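Side-chain contact in DUF115 domain-containing protein (Magnetospirillum magneticum AMB-1, PDB 5MU5), which is probably a flagellin glycosyltransferase of the Maf family, involved in the formation of bacterial flagella: residues V640-D645 / E654-K659. Residues are numbered along the deposited sequence; the frame is centred on the assembly and turned at random.
Sequences VEWYFD and EELFDK
The helical segments 640-645 and 654-659 run nearly antiparallel, their N-to-C directions 158° apart, and their axes come no closer than 12.5 Å, so large side chains have to bridge the gap. Trp642 does most of this. Its CG sits anti to the backbone N (chi1 168°), which sends the six-membered half of the indole across to Leu656 and Lys659. Trp642 CZ3 meets Leu656 CD1 at 3.9 Å, the two side chains lying alongside one another but pointing opposite ways. One atom further round the ring, Trp642 CH2 lies 3.9 Å from Lys659 CB, and here the lysine chain crosses the indole at roughly a right angle. Beyond CG the lysine chain is extended, its end leading away from the indole, and Lys659 NZ forms a salt bridge with Glu655 OE2 one turn earlier, weak as a hydrogen bond at 3.3 Å. The other branch of Leu656, CD2, reaches Tyr643 CE1 at 4.1 Å, coming to the edge of the phenol close to the ring plane. The pair forms a helical hairpin in the Maf helical bundle domain: the long helix 618-646 ends, the chain turns, and the short helix 653-661 folds back against it. From the turn, Phe650 packs edge-to-face with Trp642, as does Trp663 near the C-terminus. With an alanine in place of Trp642, the space between the helices would probably be left unfilled, and Leu656 CD1, the base of Lys659, Phe650 and Trp663 would lose their indole partner. Helix 242-257 packs against Tyr643 and Leu656, Arg250 touching both.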
ATOM      1  N   VAL A 640      21.246 -13.564  -0.868  1.00 43.25           N
ATOM      2  CA  VAL A 640      20.139 -14.497  -0.757  1.00 44.16           C
ATOM      3  C   VAL A 640      20.635 -15.901  -0.426  1.00 46.79           C
ATOM      4  O   VAL A 640      20.086 -16.553   0.469  1.00 45.67           O
ATOM      5  CB  VAL A 640      19.288 -14.482  -2.049  1.00 43.08           C
ATOM      6  CG1 VAL A 640      18.408 -15.719  -2.176  1.00 42.14           C
ATOM      7  CG2 VAL A 640      18.440 -13.217  -2.095  1.00 41.40           C
ATOM      8  N   GLU A 641      21.670 -16.349  -1.142  1.00 46.83           N
ATOM      9  CA  GLU A 641      22.220 -17.691  -0.965  1.00 49.96           C
ATOM     10  C   GLU A 641      22.878 -17.845   0.395  1.00 49.79           C
ATOM     11  O   GLU A 641      22.710 -18.860   1.064  1.00 49.81           O
ATOM     12  CB  GLU A 641      23.215 -18.024  -2.080  1.00 52.91           C
ATOM     13  CG  GLU A 641      22.539 -18.250  -3.429  1.00 55.16           C
ATOM     14  CD  GLU A 641      23.521 -18.382  -4.591  1.00 61.14           C
ATOM     15  OE1 GLU A 641      24.747 -18.200  -4.395  1.00 64.16           O
ATOM     16  OE2 GLU A 641      23.054 -18.646  -5.724  1.00 66.00           O
ATOM     17  N   TRP A 642      23.638 -16.835   0.787  1.00 49.18           N
ATOM     18  CA  TRP A 642      24.216 -16.785   2.123  1.00 49.08           C
ATOM     19  C   TRP A 642      23.139 -16.768   3.223  1.00 48.27           C
ATOM     20  O   TRP A 642      23.285 -17.417   4.255  1.00 48.52           O
ATOM     21  CB  TRP A 642      25.088 -15.537   2.226  1.00 49.87           C
ATOM     22  CG  TRP A 642      25.518 -15.188   3.601  1.00 52.21           C
ATOM     23  CD1 TRP A 642      26.565 -15.717   4.281  1.00 53.16           C
ATOM     24  CD2 TRP A 642      24.929 -14.199   4.463  1.00 52.42           C
ATOM     25  NE1 TRP A 642      26.664 -15.130   5.521  1.00 55.40           N
ATOM     26  CE2 TRP A 642      25.667 -14.201   5.661  1.00 53.05           C
ATOM     27  CE3 TRP A 642      23.844 -13.321   4.340  1.00 51.60           C
ATOM     28  CZ2 TRP A 642      25.368 -13.351   6.731  1.00 51.98           C
ATOM     29  CZ3 TRP A 642      23.539 -12.482   5.409  1.00 51.03           C
ATOM     30  CH2 TRP A 642      24.304 -12.507   6.588  1.00 52.49           C
ATOM     31  N   TYR A 643      22.063 -16.012   2.997  1.00 46.67           N
ATOM     32  CA  TYR A 643      20.995 -15.873   3.984  1.00 46.03           C
ATOM     33  C   TYR A 643      20.254 -17.170   4.218  1.00 47.49           C
ATOM     34  O   TYR A 643      20.025 -17.538   5.364  1.00 48.56           O
ATOM     35  CB  TYR A 643      20.005 -14.793   3.559  1.00 45.95           C
ATOM     36  CG  TYR A 643      18.669 -14.848   4.238  1.00 42.82           C
ATOM     37  CD1 TYR A 643      18.483 -14.296   5.489  1.00 43.59           C
ATOM     38  CD2 TYR A 643      17.582 -15.432   3.612  1.00 43.07           C
ATOM     39  CE1 TYR A 643      17.244 -14.344   6.113  1.00 44.00           C
ATOM     40  CE2 TYR A 643      16.336 -15.464   4.215  1.00 41.88           C
ATOM     41  CZ  TYR A 643      16.169 -14.926   5.470  1.00 42.61           C
ATOM     42  OH  TYR A 643      14.925 -14.962   6.079  1.00 41.49           O
ATOM     43  N   PHE A 644      19.870 -17.842   3.139  1.00 46.70           N
ATOM     44  CA  PHE A 644      19.174 -19.111   3.257  1.00 49.22           C
ATOM     45  C   PHE A 644      20.055 -20.206   3.858  1.00 53.96           C
ATOM     46  O   PHE A 644      19.549 -21.062   4.587  1.00 53.68           O
ATOM     47  CB  PHE A 644      18.510 -19.537   1.938  1.00 47.21           C
ATOM     48  CG  PHE A 644      17.184 -18.866   1.712  1.00 45.59           C
ATOM     49  CD1 PHE A 644      16.055 -19.318   2.358  1.00 43.54           C
ATOM     50  CD2 PHE A 644      17.084 -17.744   0.903  1.00 44.98           C
ATOM     51  CE1 PHE A 644      14.840 -18.677   2.187  1.00 44.65           C
ATOM     52  CE2 PHE A 644      15.875 -17.102   0.725  1.00 43.67           C
ATOM     53  CZ  PHE A 644      14.749 -17.566   1.365  1.00 44.86           C
ATOM     54  N   ASP A 645      21.356 -20.172   3.577  1.00 57.51           N
ATOM     55  CA  ASP A 645      22.284 -21.105   4.212  1.00 61.99           C
ATOM     56  C   ASP A 645      22.387 -20.916   5.735  1.00 60.44           C
ATOM     57  O   ASP A 645      22.613 -21.875   6.442  1.00 61.69           O
ATOM     58  CB  ASP A 645      23.684 -20.986   3.603  1.00 67.58           C
ATOM     59  CG  ASP A 645      23.802 -21.688   2.261  1.00 72.48           C
ATOM     60  OD1 ASP A 645      22.957 -22.552   1.953  1.00 81.00           O
ATOM     61  OD2 ASP A 645      24.746 -21.383   1.507  1.00 78.76           O
ATOM     62  N   GLU A 654      19.372  -8.271  14.808  1.00 62.70           N
ATOM     63  CA  GLU A 654      20.443  -7.275  14.818  1.00 64.15           C
ATOM     64  C   GLU A 654      21.741  -7.873  14.330  1.00 60.26           C
ATOM     65  O   GLU A 654      22.549  -7.166  13.765  1.00 58.71           O
ATOM     66  CB  GLU A 654      20.597  -6.600  16.196  1.00 65.41           C
ATOM     67  CG  GLU A 654      19.414  -5.678  16.526  1.00 67.79           C
ATOM     68  CD  GLU A 654      19.437  -5.085  17.942  1.00 68.49           C
ATOM     69  OE1 GLU A 654      19.943  -5.733  18.881  1.00 64.13           O
ATOM     70  OE2 GLU A 654      18.922  -3.958  18.123  1.00 67.59           O
ATOM     71  N   GLU A 655      21.934  -9.174  14.514  1.00 60.50           N
ATOM     72  CA  GLU A 655      23.123  -9.823  13.975  1.00 64.20           C
ATOM     73  C   GLU A 655      23.015  -9.836  12.446  1.00 62.10           C
ATOM     74  O   GLU A 655      23.953  -9.437  11.734  1.00 62.96           O
ATOM     75  CB  GLU A 655      23.274 -11.247  14.505  1.00 68.75           C
ATOM     76  CG  GLU A 655      24.572 -11.923  14.069  1.00 75.36           C
ATOM     77  CD  GLU A 655      24.534 -13.444  14.181  1.00 80.25           C
ATOM     78  OE1 GLU A 655      24.029 -13.964  15.203  1.00 84.21           O
ATOM     79  OE2 GLU A 655      25.013 -14.126  13.242  1.00 83.43           O
ATOM     80  N   LEU A 656      21.866 -10.286  11.949  1.00 56.90           N
ATOM     81  CA  LEU A 656      21.610 -10.355  10.509  1.00 55.14           C
ATOM     82  C   LEU A 656      21.780  -8.997   9.826  1.00 53.86           C
ATOM     83  O   LEU A 656      22.461  -8.892   8.782  1.00 48.47           O
ATOM     84  CB  LEU A 656      20.204 -10.877  10.247  1.00 53.67           C
ATOM     85  CG  LEU A 656      19.696 -10.808   8.813  1.00 52.76           C
ATOM     86  CD1 LEU A 656      20.651 -11.480   7.836  1.00 54.56           C
ATOM     87  CD2 LEU A 656      18.344 -11.489   8.773  1.00 53.92           C
ATOM     88  N   PHE A 657      21.160  -7.979  10.431  1.00 52.05           N
ATOM     89  CA  PHE A 657      21.192  -6.611   9.921  1.00 56.14           C
ATOM     90  C   PHE A 657      22.609  -6.052   9.926  1.00 54.90           C
ATOM     91  O   PHE A 657      23.011  -5.406   8.968  1.00 57.41           O
ATOM     92  CB  PHE A 657      20.235  -5.672  10.695  1.00 56.04           C
ATOM     93  CG  PHE A 657      20.053  -4.332  10.035  1.00 59.97           C
ATOM     94  CD1 PHE A 657      19.283  -4.213   8.875  1.00 63.50           C
ATOM     95  CD2 PHE A 657      20.674  -3.189  10.544  1.00 64.54           C
ATOM     96  CE1 PHE A 657      19.130  -2.985   8.237  1.00 63.80           C
ATOM     97  CE2 PHE A 657      20.508  -1.955   9.923  1.00 63.70           C
ATOM     98  CZ  PHE A 657      19.738  -1.855   8.764  1.00 65.46           C
ATOM     99  N   ASP A 658      23.359  -6.293  10.993  1.00 55.52           N
ATOM    100  CA  ASP A 658      24.762  -5.856  11.062  1.00 58.94           C
ATOM    101  C   ASP A 658      25.614  -6.437   9.931  1.00 58.34           C
ATOM    102  O   ASP A 658      26.426  -5.728   9.326  1.00 57.08           O
ATOM    103  CB  ASP A 658      25.394  -6.219  12.416  1.00 61.55           C
ATOM    104  CG  ASP A 658      25.024  -5.227  13.524  1.00 67.47           C
ATOM    105  OD1 ASP A 658      24.309  -4.242  13.222  1.00 65.57           O
ATOM    106  OD2 ASP A 658      25.454  -5.423  14.691  1.00 70.77           O
ATOM    107  N   LYS A 659      25.407  -7.718   9.638  1.00 56.96           N
ATOM    108  CA  LYS A 659      26.187  -8.407   8.617  1.00 57.86           C
ATOM    109  C   LYS A 659      25.832  -8.053   7.176  1.00 57.47           C
ATOM    110  O   LYS A 659      26.741  -7.815   6.386  1.00 57.81           O
ATOM    111  CB  LYS A 659      26.127  -9.896   8.845  1.00 58.18           C
ATOM    112  CG  LYS A 659      26.811 -10.255  10.143  1.00 60.16           C
ATOM    113  CD  LYS A 659      26.832 -11.745  10.341  1.00 61.94           C
ATOM    114  CE  LYS A 659      27.624 -12.099  11.576  1.00 63.63           C
ATOM    115  NZ  LYS A 659      27.840 -13.570  11.596  1.00 66.74           N
TER